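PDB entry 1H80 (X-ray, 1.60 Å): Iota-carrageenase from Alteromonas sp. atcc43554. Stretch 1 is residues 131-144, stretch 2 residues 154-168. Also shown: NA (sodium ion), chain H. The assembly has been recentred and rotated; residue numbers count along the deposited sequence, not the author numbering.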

# COMPACT_ATOMS: atom_id res chain seq x y z
N ASN A 131 3.45 15.01 -3.93
CA ASN A 131 4.27 14.06 -3.17
C ASN A 131 3.77 13.99 -1.74
O ASN A 131 4.39 14.54 -0.83
CB ASN A 131 5.73 14.51 -3.20
CG ASN A 131 6.24 14.71 -4.61
OD1 ASN A 131 6.14 13.80 -5.43
ND2 ASN A 131 6.78 15.88 -4.89
N LEU A 132 2.66 13.28 -1.55
CA LEU A 132 2.05 13.17 -0.23
C LEU A 132 1.71 11.77 0.25
O LEU A 132 1.17 10.95 -0.50
CB LEU A 132 0.75 13.98 -0.21
CG LEU A 132 0.80 15.50 -0.33
CD1 LEU A 132 -0.60 16.03 -0.59
CD2 LEU A 132 1.37 16.09 0.95
N ALA A 133 2.01 11.50 1.51
CA ALA A 133 1.67 10.24 2.15
C ALA A 133 0.97 10.69 3.43
O ALA A 133 1.25 11.78 3.94
CB ALA A 133 2.92 9.45 2.48
N VAL A 134 0.05 9.88 3.94
CA VAL A 134 -0.64 10.25 5.17
C VAL A 134 0.22 9.90 6.38
O VAL A 134 0.44 10.73 7.26
CB VAL A 134 -2.00 9.54 5.27
CG1 VAL A 134 -2.71 9.93 6.55
CG2 VAL A 134 -2.86 9.90 4.06
N PHE A 135 0.71 8.66 6.40
CA PHE A 135 1.58 8.19 7.48
C PHE A 135 2.84 7.54 6.95
O PHE A 135 2.79 6.79 5.97
CB PHE A 135 0.90 7.11 8.34
CG PHE A 135 -0.11 7.63 9.32
CD1 PHE A 135 -1.45 7.76 8.96
CD2 PHE A 135 0.27 7.97 10.61
CE1 PHE A 135 -2.39 8.21 9.87
CE2 PHE A 135 -0.67 8.43 11.54
CZ PHE A 135 -2.00 8.55 11.16
N LYS A 136 3.96 7.84 7.58
CA LYS A 136 5.21 7.17 7.24
C LYS A 136 5.61 6.58 8.58
O LYS A 136 5.83 7.31 9.55
CB LYS A 136 6.29 8.13 6.75
CG LYS A 136 7.57 7.39 6.41
CD LYS A 136 8.62 8.27 5.76
CE LYS A 136 9.86 7.45 5.43
NZ LYS A 136 10.91 8.26 4.75
N LEU A 137 5.68 5.26 8.65
CA LEU A 137 6.02 4.57 9.88
C LEU A 137 7.47 4.11 9.86
O LEU A 137 7.98 3.70 8.82
CB LEU A 137 5.11 3.36 10.08
CG LEU A 137 3.61 3.62 9.91
CD1 LEU A 137 2.86 2.32 10.14
CD2 LEU A 137 3.14 4.69 10.89
N GLY A 138 8.11 4.19 11.02
CA GLY A 138 9.49 3.76 11.15
C GLY A 138 9.64 2.92 12.40
O GLY A 138 9.05 1.84 12.52
N ASP A 139 10.44 3.41 13.35
CA ASP A 139 10.68 2.71 14.59
C ASP A 139 9.54 2.93 15.58
O ASP A 139 9.64 3.73 16.51
CB ASP A 139 11.99 3.18 15.22
CG ASP A 139 12.47 2.27 16.34
OD1 ASP A 139 11.67 1.44 16.83
OD2 ASP A 139 13.64 2.40 16.73
N VAL A 140 8.44 2.22 15.35
CA VAL A 140 7.27 2.31 16.21
C VAL A 140 6.76 0.91 16.51
O VAL A 140 6.73 0.05 15.64
CB VAL A 140 6.15 3.16 15.53
CG1 VAL A 140 5.80 2.60 14.16
CG2 VAL A 140 4.92 3.20 16.42
N ARG A 141 6.39 0.69 17.77
CA ARG A 141 5.86 -0.61 18.20
C ARG A 141 4.65 -0.39 19.08
O ARG A 141 4.59 0.59 19.83
CB ARG A 141 6.91 -1.39 18.98
CG ARG A 141 8.18 -1.62 18.21
CD ARG A 141 9.13 -2.50 18.98
NE ARG A 141 10.42 -2.54 18.31
CZ ARG A 141 11.47 -3.23 18.73
NH1 ARG A 141 11.39 -3.95 19.85
NH2 ARG A 141 12.60 -3.18 18.05
N ASN A 142 3.72 -1.33 18.98
CA ASN A 142 2.46 -1.32 19.71
C ASN A 142 1.66 -0.10 19.29
O ASN A 142 1.55 0.89 20.03
CB ASN A 142 2.68 -1.32 21.22
CG ASN A 142 1.40 -1.63 21.97
OD1 ASN A 142 0.64 -2.50 21.55
ND2 ASN A 142 1.16 -0.93 23.06
N TYR A 143 1.11 -0.17 18.09
CA TYR A 143 0.36 0.94 17.57
C TYR A 143 -0.91 0.54 16.86
O TYR A 143 -1.09 -0.62 16.47
CB TYR A 143 1.23 1.75 16.60
CG TYR A 143 1.65 1.02 15.35
CD1 TYR A 143 2.77 0.18 15.33
CD2 TYR A 143 0.95 1.20 14.16
CE1 TYR A 143 3.18 -0.44 14.15
CE2 TYR A 143 1.35 0.59 12.98
CZ TYR A 143 2.47 -0.23 12.98
OH TYR A 143 2.88 -0.78 11.79
N LYS A 144 -1.79 1.51 16.69
CA LYS A 144 -3.05 1.28 16.01
C LYS A 144 -3.43 2.53 15.25
O LYS A 144 -3.46 3.63 15.81
CB LYS A 144 -4.14 0.94 17.04
CG LYS A 144 -5.48 0.57 16.43
CD LYS A 144 -6.50 0.31 17.53
CE LYS A 144 -7.83 -0.15 16.96
NZ LYS A 144 -8.84 -0.31 18.05
NA NA H . 0.21 9.62 -2.03
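Stretch 2 154-168: KTIFASILVDVTERN

A sodium ion joins the two stretches at the end where their pairing begins. Stretch 1 contributes a single ligand, the carbonyl of L132 (O to Na 2.2 Å), whereas stretch 2 wraps round the ion with T155 OG1 at 2.4 Å, I156 O at 2.4 Å and F157 O at 2.3 Å; a water, also 2.4 Å from the metal, donates a hydrogen bond to S159 OG (2.8 Å). The shared cation explains how two carbonyl oxygens, L132 O and I156 O, can lie only 3.1 Å apart. Here stretch 2 is irregular, and F157 has a positive phi of 79°. The CA-to-CB bond of F157 points toward stretch 1, and F157 CE2 lies 3.9 Å from N131 CB, which sits at the edge of the ring, near its plane.

Beyond the metal site the chain of stretch 1 turns a corner at V134, and S159 O serves two successive amides there, accepting from V134 N (2.8 Å) and F135 N (3.0 Å). The second bond is nearly straight and leads into regular parallel pairing. Strands 135-137 and 160-162 run in the same direction, their axes 3° apart and 4.7 Å from each other at closest approach. F135 is in register with I160, K136 with L161 and L137 with V162. The hydrogen bonds alternate as expected for parallel strands: L161 N donates to F135 O (2.9 Å), and L161 O accepts from L137 N (2.8 Å). L161 thus uses both its backbone groups, and I160 CA makes a CA-H...O contact with F135 O (3.5 Å).

On one face, L137 CD1 packs against I160 CG2 (4.4 Å) and V162 CG2 (4.3 Å), while F135 CB meets I160 CG2 at 4.3 Å before its ring leads away. The other face carries K136 and L161; L161 CD1 also reaches A133 CB (3.9 Å). K136 is fully extended, with CE 4.0 Å from D163 OD2.

The ladder weakens after L137: L137 O receives only a weak bond from D163 N (3.1 Å). At G138 the chains remain close, with CA 3.7 Å from T165 CG2. An ideal CB on G138 would lie 2.6 Å from T165 CG2, a clash that the absence of a side chain avoids. Farther along, R167, whose CA-to-CB bond points toward stretch 1, closes the contact with a salt bridge: NH1 and NH2 both donate to D139 OD2, at 2.7 and 2.9 Å. Altogether the two stretches bury 886 Å², both sides summed.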

# COMPACT_ATOMS: atom_id res chain seq x y z
N LYS A 154 -4.74 11.17 -7.00
CA LYS A 154 -3.68 10.48 -7.71
C LYS A 154 -2.30 11.01 -7.36
O LYS A 154 -1.48 11.28 -8.23
CB LYS A 154 -3.91 10.55 -9.23
CG LYS A 154 -5.15 9.80 -9.68
CD LYS A 154 -5.13 9.57 -11.19
CE LYS A 154 -6.37 8.83 -11.66
NZ LYS A 154 -7.60 9.66 -11.49
N THR A 155 -2.05 11.17 -6.07
CA THR A 155 -0.76 11.66 -5.61
C THR A 155 0.26 10.53 -5.65
O THR A 155 -0.09 9.35 -5.72
CB THR A 155 -0.82 12.16 -4.16
OG1 THR A 155 -1.23 11.08 -3.30
CG2 THR A 155 -1.79 13.31 -4.03
N ILE A 156 1.53 10.90 -5.63
CA ILE A 156 2.61 9.93 -5.61
C ILE A 156 2.64 9.38 -4.18
O ILE A 156 2.17 10.06 -3.26
CB ILE A 156 3.97 10.60 -5.92
CG1 ILE A 156 3.92 11.29 -7.28
CG2 ILE A 156 5.09 9.58 -5.85
CD1 ILE A 156 3.60 10.36 -8.44
N PHE A 157 3.15 8.17 -4.02
CA PHE A 157 3.27 7.50 -2.72
C PHE A 157 2.00 6.87 -2.19
O PHE A 157 0.91 7.44 -2.31
CB PHE A 157 3.79 8.47 -1.65
CG PHE A 157 5.17 8.98 -1.91
CD1 PHE A 157 6.26 8.13 -1.81
CD2 PHE A 157 5.37 10.29 -2.31
CE1 PHE A 157 7.55 8.59 -2.09
CE2 PHE A 157 6.65 10.76 -2.60
CZ PHE A 157 7.74 9.91 -2.49
N ALA A 158 2.14 5.68 -1.62
CA ALA A 158 1.01 5.00 -1.01
C ALA A 158 0.70 5.87 0.21
O ALA A 158 1.58 6.56 0.73
CB ALA A 158 1.41 3.60 -0.57
N SER A 159 -0.54 5.81 0.68
CA SER A 159 -0.94 6.63 1.81
C SER A 159 -0.28 6.26 3.13
O SER A 159 0.01 7.13 3.95
CB SER A 159 -2.45 6.59 1.97
OG SER A 159 -3.06 7.19 0.84
N ILE A 160 -0.07 4.97 3.35
CA ILE A 160 0.56 4.52 4.58
C ILE A 160 1.81 3.74 4.22
O ILE A 160 1.75 2.68 3.59
CB ILE A 160 -0.40 3.64 5.41
CG1 ILE A 160 -1.66 4.45 5.75
CG2 ILE A 160 0.29 3.18 6.70
CD1 ILE A 160 -2.69 3.70 6.56
N LEU A 161 2.96 4.29 4.59
CA LEU A 161 4.24 3.67 4.30
C LEU A 161 4.74 2.96 5.55
O LEU A 161 5.13 3.61 6.51
CB LEU A 161 5.24 4.75 3.87
CG LEU A 161 4.77 5.63 2.70
CD1 LEU A 161 5.75 6.78 2.50
CD2 LEU A 161 4.66 4.78 1.44
N VAL A 162 4.69 1.63 5.53
CA VAL A 162 5.15 0.82 6.65
C VAL A 162 6.62 0.63 6.29
O VAL A 162 7.03 -0.42 5.80
CB VAL A 162 4.39 -0.52 6.69
CG1 VAL A 162 4.74 -1.28 7.96
CG2 VAL A 162 2.89 -0.26 6.64
N ASP A 163 7.39 1.67 6.56
CA ASP A 163 8.79 1.76 6.18
C ASP A 163 9.88 1.45 7.20
O ASP A 163 9.62 1.10 8.35
CB ASP A 163 9.04 3.16 5.62
CG ASP A 163 9.81 3.14 4.31
OD1 ASP A 163 10.69 2.27 4.15
OD2 ASP A 163 9.54 4.00 3.45
N VAL A 164 11.11 1.62 6.73
CA VAL A 164 12.29 1.41 7.55
C VAL A 164 12.97 2.76 7.73
O VAL A 164 12.73 3.70 6.97
CB VAL A 164 13.29 0.43 6.87
CG1 VAL A 164 12.62 -0.91 6.61
CG2 VAL A 164 13.80 1.02 5.56
N THR A 165 13.79 2.87 8.77
CA THR A 165 14.53 4.09 9.04
C THR A 165 15.91 3.72 9.56
O THR A 165 16.07 2.70 10.23
CB THR A 165 13.83 4.99 10.09
OG1 THR A 165 13.72 4.28 11.33
CG2 THR A 165 12.45 5.39 9.61
N GLU A 166 16.90 4.54 9.23
CA GLU A 166 18.27 4.29 9.65
C GLU A 166 18.61 4.97 10.97
O GLU A 166 18.29 6.14 11.18
CB GLU A 166 19.24 4.78 8.57
N ARG A 167 19.27 4.23 11.85
CA ARG A 167 19.71 4.76 13.13
C ARG A 167 20.78 3.86 13.72
O ARG A 167 20.65 2.63 13.73
CB ARG A 167 18.54 4.89 14.11
CG ARG A 167 18.87 5.79 15.30
CD ARG A 167 17.76 5.82 16.34
NE ARG A 167 17.58 4.53 16.99
CZ ARG A 167 16.54 3.73 16.79
NH1 ARG A 167 15.57 4.10 15.96
NH2 ARG A 167 16.47 2.57 17.42
N ASN A 168 21.86 4.47 14.19
CA ASN A 168 22.97 3.75 14.80
C ASN A 168 23.57 2.67 13.90
O ASN A 168 23.96 1.60 14.38
CB ASN A 168 22.53 3.16 16.13
CG ASN A 168 22.22 4.22 17.17
OD1 ASN A 168 21.27 4.09 17.95
ND2 ASN A 168 23.02 5.28 17.19
O HOH W 1 13.20 5.96 5.60
O HOH W 2 -1.93 8.93 -1.09